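Side-chain contacts in uncharacterized protein (Bacteroides ovatus, PDB 4DQA), which is of unknown function but probably binds carbohydrate through a concanavalin A-like lectin domain joined to a BT_3987-like N-terminal domain: residues Y16-E21 with M27-V32; D56-K61 with Y130-K135; H148-K153 with L314-D319; I266-I269 with G275-P278. All coordinates share one frame; numbering follows the deposited sequence.

Overall arrangement
The four contacts fall into two pairs, one on each side of the chain's centre. Interactions 1 and 2, in the N-terminal domain with centres 14 Å apart, share the neighbouring strands 15-19 and 128-135: the backbones join at Y16 O to F132 N (2.7 Å), and F18 CD2 packs on F133 CE2 (3.5 Å). Interactions 3 and 4, in the concanavalin A-like part that probably binds carbohydrate, with centres 13 Å apart, meet where I150 O lies 2.8 Å from I266 N, and the loop of interaction 4 is nested within the chain segment closed by interaction 3. Between the pairs nothing touches; interactions 2 and 3 come to about 13 Å between nearest atoms.

Interaction 1 of 4, residues Y16-E21 with M27-V32; sequences YNFSVE and MTFDLV
F18 and F29 meet across the gap between strands 15-19 and 27-35, with the F18 CA and F29 CA atoms 9.6 Å apart. That separation belongs to strands in stacked layers rather than to neighbours in one sheet, and no hydrogen bond runs directly between the two segments. Strand 15-19 pairs instead with strand 128-135 through backbone bonds from Y16 and F18, continued by V20 just past the strand, whereas strand 27-35 belongs to a second sheet. The contact therefore lies in the filling of a β-sandwich, in keeping with the E-set relationship of this N-terminal domain. F18, M27 and F29 all point their CB atoms across the gap. From the F18 strand the ring projects with CG anti to the carbonyl carbon (chi1 -60°), and its far end, CZ, comes within 3.8 Å of F29 CB. The two side chains meet at roughly a right angle, yet their ring planes are inclined by only 32°, with the F18 and F29 ring centroids 5.6 Å apart; F18 CE2 lies over one face of the F29 ring. M27, a selenomethionine in the crystal, bends at its last torsion (chi3 -66°) and carries its methyl over a face of F18. M27 CE sits 4.0 Å from the F18 ring centroid, displaced toward the rim on the CD1 side, in a CH-π contact. The heavier M27 SE is set obliquely, 4.8 Å from that F18 centroid, completing a Met-aromatic contact. Rings from strand 128-135 extend the apolar layer, F133 meeting F18 and F131 meeting F29, while V95 also touches F29.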
loop_
_atom_site.group_PDB
_atom_site.type_symbol
_atom_site.label_atom_id
_atom_site.label_comp_id
_atom_site.label_asym_id
_atom_site.label_seq_id
_atom_site.Cartn_x
_atom_site.Cartn_y
_atom_site.Cartn_z
ATOM N N TYR A 16 3.824 -24.089 -4.790
ATOM C CA TYR A 16 5.214 -23.607 -4.791
ATOM C C TYR A 16 5.263 -22.087 -4.678
ATOM O O TYR A 16 4.415 -21.401 -5.228
ATOM C CB TYR A 16 5.918 -24.026 -6.083
ATOM C CG TYR A 16 6.207 -25.498 -6.137
ATOM C CD1 TYR A 16 5.280 -26.387 -6.661
ATOM C CD2 TYR A 16 7.402 -26.010 -5.634
ATOM C CE1 TYR A 16 5.540 -27.753 -6.706
ATOM C CE2 TYR A 16 7.671 -27.371 -5.668
ATOM C CZ TYR A 16 6.737 -28.236 -6.203
ATOM O OH TYR A 16 7.011 -29.588 -6.232
ATOM N N ASN A 17 6.258 -21.570 -3.972
ATOM C CA ASN A 17 6.396 -20.135 -3.737
ATOM C C ASN A 17 7.698 -19.594 -4.295
ATOM O O ASN A 17 8.765 -20.153 -4.049
ATOM C CB ASN A 17 6.327 -19.828 -2.241
ATOM C CG ASN A 17 4.980 -20.179 -1.645
ATOM O OD1 ASN A 17 4.065 -19.356 -1.625
ATOM N ND2 ASN A 17 4.847 -21.408 -1.164
ATOM N N PHE A 18 7.601 -18.493 -5.036
ATOM C CA PHE A 18 8.752 -17.846 -5.655
ATOM C C PHE A 18 8.729 -16.369 -5.315
ATOM O O PHE A 18 7.669 -15.791 -5.098
ATOM C CB PHE A 18 8.733 -18.006 -7.174
ATOM C CG PHE A 18 8.755 -19.426 -7.638
ATOM C CD1 PHE A 18 9.879 -20.214 -7.460
ATOM C CD2 PHE A 18 7.655 -19.975 -8.275
ATOM C CE1 PHE A 18 9.894 -21.529 -7.901
ATOM C CE2 PHE A 18 7.674 -21.281 -8.721
ATOM C CZ PHE A 18 8.789 -22.059 -8.530
ATOM N N SER A 19 9.905 -15.759 -5.287
ATOM C CA SER A 19 10.033 -14.337 -5.016
ATOM C C SER A 19 10.475 -13.657 -6.302
ATOM O O SER A 19 11.376 -14.147 -6.989
ATOM C CB SER A 19 11.069 -14.113 -3.915
ATOM O OG SER A 19 11.277 -12.731 -3.689
ATOM N N VAL A 20 9.820 -12.556 -6.651
ATOM C CA VAL A 20 10.224 -11.777 -7.815
ATOM C C VAL A 20 11.204 -10.708 -7.349
ATOM O O VAL A 20 10.813 -9.705 -6.753
ATOM C CB VAL A 20 9.008 -11.152 -8.522
ATOM C CG1 VAL A 20 9.449 -10.324 -9.725
ATOM C CG2 VAL A 20 8.046 -12.257 -8.962
ATOM N N GLU A 21 12.484 -10.956 -7.593
ATOM C CA GLU A 21 13.524 -10.039 -7.139
ATOM C C GLU A 21 13.469 -8.757 -7.955
ATOM O O GLU A 21 12.869 -8.716 -9.028
ATOM C CB GLU A 21 14.907 -10.685 -7.259
HETATM N N MSE A 27 11.718 -15.717 -15.474
HETATM C CA MSE A 27 12.217 -16.847 -14.714
HETATM C C MSE A 27 11.634 -18.138 -15.259
HETATM O O MSE A 27 10.607 -18.124 -15.934
HETATM C CB MSE A 27 11.908 -16.700 -13.227
HETATM C CG MSE A 27 10.465 -16.829 -12.890
HETATM SE SE MSE A 27 10.237 -17.173 -10.991
HETATM C CE MSE A 27 11.053 -18.948 -10.912
ATOM N N THR A 28 12.306 -19.246 -14.970
ATOM C CA THR A 28 11.843 -20.549 -15.416
ATOM C C THR A 28 11.669 -21.461 -14.217
ATOM O O THR A 28 12.390 -21.350 -13.225
ATOM C CB THR A 28 12.845 -21.200 -16.389
ATOM O OG1 THR A 28 14.130 -21.301 -15.759
ATOM C CG2 THR A 28 12.962 -20.382 -17.654
ATOM N N PHE A 29 10.689 -22.350 -14.309
ATOM C CA PHE A 29 10.526 -23.399 -13.320
ATOM C C PHE A 29 10.042 -24.697 -13.968
ATOM O O PHE A 29 9.567 -24.708 -15.119
ATOM C CB PHE A 29 9.578 -22.939 -12.189
ATOM C CG PHE A 29 8.151 -22.710 -12.625
ATOM C CD1 PHE A 29 7.232 -23.737 -12.590
ATOM C CD2 PHE A 29 7.726 -21.463 -13.043
ATOM C CE1 PHE A 29 5.917 -23.542 -12.977
ATOM C CE2 PHE A 29 6.408 -21.271 -13.422
ATOM C CZ PHE A 29 5.512 -22.310 -13.394
ATOM N N ASP A 30 10.181 -25.782 -13.219
ATOM C CA ASP A 30 9.894 -27.127 -13.690
ATOM C C ASP A 30 8.457 -27.481 -13.368
ATOM O O ASP A 30 7.953 -27.171 -12.281
ATOM C CB ASP A 30 10.836 -28.130 -13.023
ATOM C CG ASP A 30 12.293 -27.943 -13.445
ATOM O OD1 ASP A 30 12.543 -27.426 -14.554
ATOM O OD2 ASP A 30 13.188 -28.320 -12.661
ATOM N N LEU A 31 7.813 -28.140 -14.318
ATOM C CA LEU A 31 6.451 -28.613 -14.170
ATOM C C LEU A 31 6.438 -30.115 -14.403
ATOM O O LEU A 31 6.779 -30.587 -15.506
ATOM C CB LEU A 31 5.543 -27.913 -15.170
ATOM C CG LEU A 31 4.074 -28.295 -15.103
ATOM C CD1 LEU A 31 3.508 -27.854 -13.764
ATOM C CD2 LEU A 31 3.353 -27.656 -16.281
ATOM N N VAL A 32 6.031 -30.859 -13.373
ATOM C CA VAL A 32 6.001 -32.315 -13.390
ATOM C C VAL A 32 4.721 -32.838 -12.740
ATOM O O VAL A 32 4.353 -32.419 -11.637
ATOM C CB VAL A 32 7.215 -32.887 -12.630
ATOM C CG1 VAL A 32 7.175 -34.392 -12.583
ATOM C CG2 VAL A 32 8.507 -32.434 -13.290
#

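Interaction 2 of 4, residues D56-K61 with Y130-K135; sequences DEYNAK and YFFFSK
Y58 brings the helical segment 56-61 against Y130 and F132 on strand 128-135, forming an aromatic cluster of three rings. Along the helix, D56 and E57 come first and only build the helix, D56 O accepting from A60 N and E57 O from K61 N. The Y58 side chain is the one directed at the strand; its CG lies opposite the backbone N (chi1 -171°), sending the ring outward from the helix. Y58 CD2 settles over one face of the Y130 ring, 3.9 Å from Y130 CE2, and the planes of these rings are inclined by 43°. Farther out, F132 comes from the opposite direction, its CZ 3.7 Å from Y58 CZ and equally 3.7 Å from Y58 OH, with the ring planes at 51°. The phenol oxygen is not left to apolar neighbours alone, because it hydrogen-bonds to E15 OE2. N59 follows, its side chain bonded to T64 OG1 and Y66 O. Helix 52-62 thus lies against the side of strand 128-135 from which Y130 and F132 project, with Y62 beside the Y58 ring, Y66, and V110 from strand 107-117, against F132, and strand 15-19 alongside in the same sheet.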
loop_
_atom_site.group_PDB
_atom_site.type_symbol
_atom_site.label_atom_id
_atom_site.label_comp_id
_atom_site.label_asym_id
_atom_site.label_seq_id
_atom_site.Cartn_x
_atom_site.Cartn_y
_atom_site.Cartn_z
ATOM N N ASP A 56 -10.189 -17.654 -8.070
ATOM C CA ASP A 56 -11.267 -17.108 -7.275
ATOM C C ASP A 56 -11.735 -18.113 -6.221
ATOM O O ASP A 56 -12.006 -17.726 -5.079
ATOM C CB ASP A 56 -12.423 -16.675 -8.179
ATOM C CG ASP A 56 -11.995 -15.665 -9.247
ATOM O OD1 ASP A 56 -11.110 -14.832 -8.979
ATOM O OD2 ASP A 56 -12.564 -15.710 -10.355
ATOM N N GLU A 57 -11.859 -19.387 -6.588
ATOM C CA GLU A 57 -12.241 -20.397 -5.599
ATOM C C GLU A 57 -11.224 -20.522 -4.486
ATOM O O GLU A 57 -11.590 -20.714 -3.329
ATOM C CB GLU A 57 -12.421 -21.777 -6.209
ATOM C CG GLU A 57 -13.631 -21.971 -7.050
ATOM C CD GLU A 57 -13.753 -23.412 -7.492
ATOM O OE1 GLU A 57 -13.099 -23.791 -8.474
ATOM O OE2 GLU A 57 -14.522 -24.160 -6.870
ATOM N N TYR A 58 -9.945 -20.455 -4.848
ATOM C CA TYR A 58 -8.877 -20.544 -3.862
ATOM C C TYR A 58 -8.969 -19.346 -2.925
ATOM O O TYR A 58 -8.942 -19.472 -1.695
ATOM C CB TYR A 58 -7.510 -20.581 -4.586
ATOM C CG TYR A 58 -6.344 -20.883 -3.677
ATOM C CD1 TYR A 58 -5.815 -19.906 -2.880
ATOM C CD2 TYR A 58 -5.761 -22.147 -3.669
ATOM C CE1 TYR A 58 -4.739 -20.166 -2.052
ATOM C CE2 TYR A 58 -4.674 -22.422 -2.838
ATOM C CZ TYR A 58 -4.182 -21.429 -2.046
ATOM O OH TYR A 58 -3.102 -21.655 -1.186
ATOM N N ASN A 59 -9.109 -18.160 -3.486
ATOM C CA ASN A 59 -9.156 -16.963 -2.654
ATOM C C ASN A 59 -10.381 -16.992 -1.746
ATOM O O ASN A 59 -10.322 -16.564 -0.591
ATOM C CB ASN A 59 -9.184 -15.718 -3.523
ATOM C CG ASN A 59 -7.807 -15.359 -4.090
ATOM O OD1 ASN A 59 -6.769 -15.753 -3.554
ATOM N ND2 ASN A 59 -7.814 -14.610 -5.177
ATOM N N ALA A 60 -11.495 -17.518 -2.242
ATOM C CA ALA A 60 -12.700 -17.585 -1.399
ATOM C C ALA A 60 -12.530 -18.614 -0.268
ATOM O O ALA A 60 -12.961 -18.398 0.869
ATOM C CB ALA A 60 -13.908 -17.899 -2.254
ATOM N N LYS A 61 -11.930 -19.747 -0.577
ATOM C CA LYS A 61 -11.720 -20.819 0.393
ATOM C C LYS A 61 -10.783 -20.398 1.522
ATOM O O LYS A 61 -10.993 -20.744 2.697
ATOM C CB LYS A 61 -11.161 -22.037 -0.325
ATOM C CG LYS A 61 -10.945 -23.268 0.539
ATOM C CD LYS A 61 -10.645 -24.466 -0.359
ATOM C CE LYS A 61 -10.392 -25.713 0.450
ATOM N NZ LYS A 61 -10.034 -26.857 -0.452
ATOM N N TYR A 130 -0.257 -25.034 -8.122
ATOM C CA TYR A 130 -0.311 -23.592 -7.900
ATOM C C TYR A 130 1.082 -23.037 -7.662
ATOM O O TYR A 130 1.811 -23.509 -6.790
ATOM C CB TYR A 130 -1.196 -23.264 -6.694
ATOM C CG TYR A 130 -2.626 -23.725 -6.806
ATOM C CD1 TYR A 130 -2.983 -25.037 -6.507
ATOM C CD2 TYR A 130 -3.628 -22.852 -7.185
ATOM C CE1 TYR A 130 -4.275 -25.462 -6.602
ATOM C CE2 TYR A 130 -4.933 -23.271 -7.265
ATOM C CZ TYR A 130 -5.251 -24.587 -6.995
ATOM O OH TYR A 130 -6.565 -25.030 -7.089
ATOM N N PHE A 131 1.475 -22.086 -8.489
ATOM C CA PHE A 131 2.762 -21.440 -8.354
ATOM C C PHE A 131 2.523 -19.994 -7.952
ATOM O O PHE A 131 1.854 -19.260 -8.652
ATOM C CB PHE A 131 3.514 -21.528 -9.674
ATOM C CG PHE A 131 3.760 -22.953 -10.106
ATOM C CD1 PHE A 131 4.891 -23.646 -9.666
ATOM C CD2 PHE A 131 2.836 -23.613 -10.877
ATOM C CE1 PHE A 131 5.102 -24.971 -10.050
ATOM C CE2 PHE A 131 3.044 -24.941 -11.262
ATOM C CZ PHE A 131 4.169 -25.614 -10.834
ATOM N N PHE A 132 3.065 -19.615 -6.806
ATOM C CA PHE A 132 2.809 -18.307 -6.229
ATOM C C PHE A 132 4.047 -17.432 -6.372
ATOM O O PHE A 132 5.195 -17.893 -6.251
ATOM C CB PHE A 132 2.428 -18.456 -4.766
ATOM C CG PHE A 132 1.164 -19.220 -4.551
ATOM C CD1 PHE A 132 -0.057 -18.617 -4.746
ATOM C CD2 PHE A 132 1.188 -20.539 -4.142
ATOM C CE1 PHE A 132 -1.226 -19.304 -4.538
ATOM C CE2 PHE A 132 0.022 -21.235 -3.934
ATOM C CZ PHE A 132 -1.196 -20.619 -4.135
ATOM N N PHE A 133 3.808 -16.155 -6.653
ATOM C CA PHE A 133 4.891 -15.202 -6.878
ATOM C C PHE A 133 4.609 -13.970 -6.043
ATOM O O PHE A 133 3.546 -13.358 -6.149
ATOM C CB PHE A 133 4.968 -14.833 -8.356
ATOM C CG PHE A 133 5.134 -16.006 -9.253
ATOM C CD1 PHE A 133 4.024 -16.751 -9.653
ATOM C CD2 PHE A 133 6.389 -16.407 -9.685
ATOM C CE1 PHE A 133 4.171 -17.854 -10.473
ATOM C CE2 PHE A 133 6.530 -17.515 -10.505
ATOM C CZ PHE A 133 5.423 -18.236 -10.890
ATOM N N SER A 134 5.545 -13.627 -5.168
ATOM C CA SER A 134 5.381 -12.446 -4.350
ATOM C C SER A 134 6.246 -11.336 -4.931
ATOM O O SER A 134 7.367 -11.569 -5.402
ATOM C CB SER A 134 5.771 -12.747 -2.910
ATOM O OG SER A 134 7.045 -13.368 -2.847
ATOM N N LYS A 135 5.703 -10.128 -4.951
ATOM C CA LYS A 135 6.493 -9.000 -5.397
ATOM C C LYS A 135 6.360 -7.892 -4.374
ATOM O O LYS A 135 5.342 -7.214 -4.313
ATOM C CB LYS A 135 6.080 -8.519 -6.764
ATOM C CG LYS A 135 7.153 -7.628 -7.366
ATOM C CD LYS A 135 6.841 -7.232 -8.793
ATOM C CE LYS A 135 7.944 -6.354 -9.362
ATOM N NZ LYS A 135 7.670 -5.948 -10.766
#

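Interaction 3 of 4, residues H148-K153 with L314-D319; sequences HYISVK and LYYKLD
I150 and Y316 run antiparallel alongside one another between two strands whose I150 CA and Y316 CA atoms stand 10.2 Å apart. The isoleucine can be followed outward from its branch point. I150 CB points at the other strand but stands back from it, and the two arms do the touching. The CG2 arm, set anti to the backbone N, reaches the phenol end of the tyrosine: I150 CG2 is 4.0 Å from Y316 OH and 4.1 Å from Y316 CE2. The other arm runs through CG1, which only carries the chain onward (chi2 174°), to CD1. This tip lies over one face of the Y316 ring, 4.2 Å above its plane and shifted toward the rim, and is 4.8 Å from L318 CD2, a looser approach. Two residues on, V152 CG2 and L314 CD2 meet tip to tip at 4.1 Å, though L314 was modelled in two conformers, which makes this touch less certain. Strand 150-152 pairs with strands 264-266 and 337-340, whereas strand 312-316 pairs with 282-289, so the contact joins the two sheets of a concanavalin A-like β-sandwich. I266 and I336 pack against L314, while I336 and F264 also touch V152. All four contacting residues are buried, and their one polar side-chain atom, Y316 OH, hydrogen-bonds to I329 O rather than across the contact. With no hydrogen bond between the segments, the join is dispersive and hydrophobic: methyl groups against the Y316 ring, and methyl against methyl at V152 and L314.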
loop_
_atom_site.group_PDB
_atom_site.type_symbol
_atom_site.label_atom_id
_atom_site.label_comp_id
_atom_site.label_asym_id
_atom_site.label_seq_id
_atom_site.Cartn_x
_atom_site.Cartn_y
_atom_site.Cartn_z
ATOM N N HIS A 148 9.974 23.781 5.056
ATOM C CA HIS A 148 9.290 23.603 3.782
ATOM C C HIS A 148 7.810 23.450 3.974
ATOM O O HIS A 148 7.329 22.849 4.941
ATOM C CB HIS A 148 9.874 22.383 3.055
ATOM C CG HIS A 148 11.304 22.569 2.712
ATOM N ND1 HIS A 148 12.317 22.251 3.575
ATOM C CD2 HIS A 148 11.884 23.191 1.664
ATOM C CE1 HIS A 148 13.481 22.602 3.044
ATOM N NE2 HIS A 148 13.236 23.173 1.886
ATOM N N TYR A 149 7.060 24.000 3.025
ATOM C CA TYR A 149 5.617 23.977 3.055
ATOM C C TYR A 149 5.072 23.476 1.726
ATOM O O TYR A 149 5.720 23.612 0.667
ATOM C CB TYR A 149 5.042 25.382 3.295
ATOM C CG TYR A 149 5.292 26.348 2.165
ATOM C CD1 TYR A 149 4.401 26.439 1.103
ATOM C CD2 TYR A 149 6.408 27.171 2.153
ATOM C CE1 TYR A 149 4.637 27.314 0.049
ATOM C CE2 TYR A 149 6.627 28.055 1.073
ATOM C CZ TYR A 149 5.740 28.098 0.050
ATOM O OH TYR A 149 5.956 28.962 -1.028
ATOM N N ILE A 150 3.865 22.906 1.785
ATOM C CA ILE A 150 2.996 22.788 0.631
ATOM C C ILE A 150 1.683 23.447 0.980
ATOM O O ILE A 150 1.038 23.054 1.962
ATOM C CB ILE A 150 2.748 21.338 0.230
ATOM C CG1 ILE A 150 4.049 20.567 0.069
ATOM C CG2 ILE A 150 1.953 21.298 -1.061
ATOM C CD1 ILE A 150 3.849 19.093 -0.175
ATOM N N SER A 151 1.323 24.475 0.224
ATOM C CA SER A 151 0.043 25.174 0.361
ATOM C C SER A 151 -0.947 24.495 -0.586
ATOM O O SER A 151 -0.719 24.436 -1.787
ATOM C CB SER A 151 0.189 26.643 -0.012
ATOM O OG SER A 151 -1.069 27.330 -0.117
ATOM N N VAL A 152 -2.055 24.003 -0.037
ATOM C CA VAL A 152 -3.093 23.278 -0.789
ATOM C C VAL A 152 -4.426 23.993 -0.792
ATOM O O VAL A 152 -4.970 24.366 0.248
ATOM C CB VAL A 152 -3.301 21.887 -0.154
ATOM C CG1 VAL A 152 -4.455 21.160 -0.821
ATOM C CG2 VAL A 152 -2.034 21.077 -0.183
ATOM N N LYS A 153 -4.973 24.186 -1.979
ATOM C CA LYS A 153 -6.315 24.724 -2.108
ATOM C C LYS A 153 -7.189 23.591 -2.618
ATOM O O LYS A 153 -6.948 23.040 -3.697
ATOM C CB LYS A 153 -6.324 25.888 -3.090
ATOM C CG LYS A 153 -7.601 26.714 -3.051
ATOM C CD LYS A 153 -7.409 28.078 -3.711
ATOM N N LEU A 314 -6.428 14.244 -1.880
ATOM C CA LEU A 314 -5.061 14.721 -2.010
ATOM C C LEU A 314 -4.137 13.552 -1.752
ATOM O O LEU A 314 -4.368 12.780 -0.819
ATOM C CB LEU A 314 -4.782 15.801 -0.973
ATOM C CG LEU A 314 -3.362 16.366 -1.032
ATOM C CD1 LEU A 314 -3.246 17.218 -2.283
ATOM C CD2 LEU A 314 -2.999 17.145 0.218
ATOM N N TYR A 315 -3.096 13.415 -2.559
ATOM C CA TYR A 315 -2.118 12.330 -2.378
ATOM C C TYR A 315 -0.754 12.766 -2.825
ATOM O O TYR A 315 -0.529 12.988 -4.011
ATOM C CB TYR A 315 -2.576 11.133 -3.210
ATOM C CG TYR A 315 -1.828 9.819 -3.009
ATOM C CD1 TYR A 315 -0.961 9.603 -1.941
ATOM C CD2 TYR A 315 -2.032 8.793 -3.908
ATOM C CE1 TYR A 315 -0.309 8.364 -1.780
ATOM C CE2 TYR A 315 -1.390 7.585 -3.772
ATOM C CZ TYR A 315 -0.569 7.356 -2.687
ATOM O OH TYR A 315 0.044 6.130 -2.599
ATOM N N TYR A 316 0.183 12.862 -1.885
ATOM C CA TYR A 316 1.571 13.059 -2.220
ATOM C C TYR A 316 2.373 11.863 -1.741
ATOM O O TYR A 316 2.556 11.668 -0.530
ATOM C CB TYR A 316 2.128 14.328 -1.557
ATOM C CG TYR A 316 1.648 15.621 -2.182
ATOM C CD1 TYR A 316 2.035 15.968 -3.473
ATOM C CD2 TYR A 316 0.784 16.474 -1.507
ATOM C CE1 TYR A 316 1.594 17.145 -4.056
ATOM C CE2 TYR A 316 0.351 17.656 -2.065
ATOM C CZ TYR A 316 0.742 17.985 -3.361
ATOM O OH TYR A 316 0.318 19.152 -3.951
ATOM N N LYS A 317 2.900 11.086 -2.681
ATOM C CA LYS A 317 3.771 9.968 -2.323
ATOM C C LYS A 317 5.102 10.474 -1.769
ATOM O O LYS A 317 5.641 9.903 -0.827
ATOM C CB LYS A 317 4.020 9.061 -3.532
ATOM C CG LYS A 317 2.731 8.435 -4.039
ATOM C CD LYS A 317 2.922 7.407 -5.175
ATOM C CE LYS A 317 3.629 6.133 -4.707
ATOM N NZ LYS A 317 2.830 5.380 -3.669
ATOM N N LEU A 318 5.614 11.526 -2.383
ATOM C CA LEU A 318 6.942 12.097 -2.080
ATOM C C LEU A 318 8.081 11.085 -2.266
ATOM O O LEU A 318 9.002 11.013 -1.461
ATOM C CB LEU A 318 6.970 12.787 -0.695
ATOM C CG LEU A 318 5.867 13.793 -0.471
ATOM C CD1 LEU A 318 5.965 14.378 0.927
ATOM C CD2 LEU A 318 5.860 14.897 -1.509
ATOM N N ASP A 319 7.980 10.318 -3.343
ATOM C CA ASP A 319 8.991 9.354 -3.715
ATOM C C ASP A 319 9.703 9.724 -5.001
ATOM O O ASP A 319 10.470 8.915 -5.530
ATOM C CB ASP A 319 8.383 7.957 -3.835
ATOM C CG ASP A 319 7.396 7.844 -4.995
ATOM O OD1 ASP A 319 7.003 8.888 -5.546
ATOM O OD2 ASP A 319 6.993 6.693 -5.313
#

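Interaction 4 of 4, residues I266-I269 with G275-P278; sequences IGRI and GERP
R268 and E276 extend alongside each other in a common direction, each through a nearly straight chain. The arginine leaves its backbone with CG opposite the N (chi1 170°) and remains extended to NE; the glutamate starts with CG opposite the carbonyl carbon (chi1 -61°) and is extended beyond. Their ends therefore meet as a salt bridge in which one carboxylate oxygen takes both nitrogens of a side-on grip. R268 NE lies 2.8 Å from E276 OE1 and approaches from above the carboxylate plane, whereas R268 NH2, at 2.7 Å from E276 OE1, comes on the syn side. Both bonds are bent, and OE1 sits close to the guanidinium plane although the two flat groups are turned 53° apart. E276 OE2 bonds to G271 N within the same loop, so both carboxylate oxygens are engaged. Next to the salt bridge the backbones join, I269 N donating to E276 O at 2.9 Å. Weaker CA-H···O contacts lie to either side along the chain, P278 CA to G267 O at 3.4 Å and E276 CA to I269 O at 3.5 Å. I269 CD1 touches the aliphatic R277 CD at 4.2 Å, while R277 NH2 bonds to W274 O and R277 NH1 forms a salt bridge with E184. Running in nearly opposite directions, the segments close the neck of a loop between strands 264-266 and 282-289 of the concanavalin A-like domain, an irregular antiparallel pairing clasped by an ion pair rather than a regular β-hairpin ladder.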
loop_
_atom_site.group_PDB
_atom_site.type_symbol
_atom_site.label_atom_id
_atom_site.label_comp_id
_atom_site.label_asym_id
_atom_site.label_seq_id
_atom_site.Cartn_x
_atom_site.Cartn_y
_atom_site.Cartn_z
ATOM N N ILE A 266 0.816 21.689 4.451
ATOM C CA ILE A 266 1.599 20.536 4.880
ATOM C C ILE A 266 2.980 21.044 5.276
ATOM O O ILE A 266 3.603 21.830 4.559
ATOM C CB ILE A 266 1.744 19.485 3.745
ATOM C CG1 ILE A 266 0.360 18.953 3.376
ATOM C CG2 ILE A 266 2.681 18.358 4.166
ATOM C CD1 ILE A 266 0.312 18.269 2.019
ATOM N N GLY A 267 3.450 20.659 6.459
ATOM C CA GLY A 267 4.841 20.861 6.842
ATOM C C GLY A 267 5.228 22.176 7.481
ATOM O O GLY A 267 6.250 22.217 8.165
ATOM N N ARG A 268 4.469 23.245 7.243
ATOM C CA ARG A 268 4.840 24.590 7.707
ATOM C C ARG A 268 3.671 25.501 7.364
ATOM O O ARG A 268 3.135 25.393 6.263
ATOM C CB ARG A 268 6.113 25.065 6.992
ATOM C CG ARG A 268 6.481 26.518 7.179
ATOM C CD ARG A 268 7.670 26.897 6.322
ATOM N NE ARG A 268 7.961 28.321 6.361
ATOM C CZ ARG A 268 8.802 28.955 5.546
ATOM N NH1 ARG A 268 9.428 28.287 4.579
ATOM N NH2 ARG A 268 8.990 30.259 5.700
ATOM N N ILE A 269 3.233 26.322 8.319
ATOM C CA ILE A 269 2.098 27.221 8.124
ATOM C C ILE A 269 2.707 28.514 7.626
ATOM O O ILE A 269 2.970 29.463 8.381
ATOM C CB ILE A 269 1.276 27.445 9.399
ATOM C CG1 ILE A 269 0.987 26.110 10.089
ATOM C CG2 ILE A 269 -0.029 28.108 9.017
ATOM C CD1 ILE A 269 0.495 26.283 11.532
ATOM N N GLY A 275 3.488 31.963 14.410
ATOM C CA GLY A 275 4.504 30.929 14.363
ATOM C C GLY A 275 4.240 29.975 13.221
ATOM O O GLY A 275 3.146 29.396 13.108
ATOM N N GLU A 276 5.232 29.796 12.355
ATOM C CA GLU A 276 5.034 28.929 11.196
ATOM C C GLU A 276 5.133 27.439 11.542
ATOM O O GLU A 276 4.695 26.576 10.770
ATOM C CB GLU A 276 6.011 29.272 10.075
ATOM C CG GLU A 276 5.843 30.684 9.562
ATOM C CD GLU A 276 6.664 31.010 8.320
ATOM O OE1 GLU A 276 7.728 30.417 8.126
ATOM O OE2 GLU A 276 6.281 31.955 7.605
ATOM N N ARG A 277 5.731 27.142 12.689
ATOM C CA ARG A 277 5.688 25.795 13.239
ATOM C C ARG A 277 6.135 24.708 12.244
ATOM O O ARG A 277 5.471 23.684 12.043
ATOM C CB ARG A 277 4.299 25.519 13.818
ATOM C CG ARG A 277 3.958 26.470 14.944
ATOM C CD ARG A 277 2.466 26.605 15.174
ATOM N NE ARG A 277 2.199 27.760 16.011
ATOM C CZ ARG A 277 0.986 28.197 16.314
ATOM N NH1 ARG A 277 -0.082 27.514 15.938
ATOM N NH2 ARG A 277 0.859 29.307 17.021
ATOM N N PRO A 278 7.321 24.895 11.654
ATOM C CA PRO A 278 7.769 23.909 10.667
ATOM C C PRO A 278 8.065 22.528 11.240
ATOM O O PRO A 278 8.616 22.394 12.344
ATOM C CB PRO A 278 9.062 24.509 10.121
ATOM C CG PRO A 278 9.549 25.438 11.213
ATOM C CD PRO A 278 8.303 25.971 11.860
#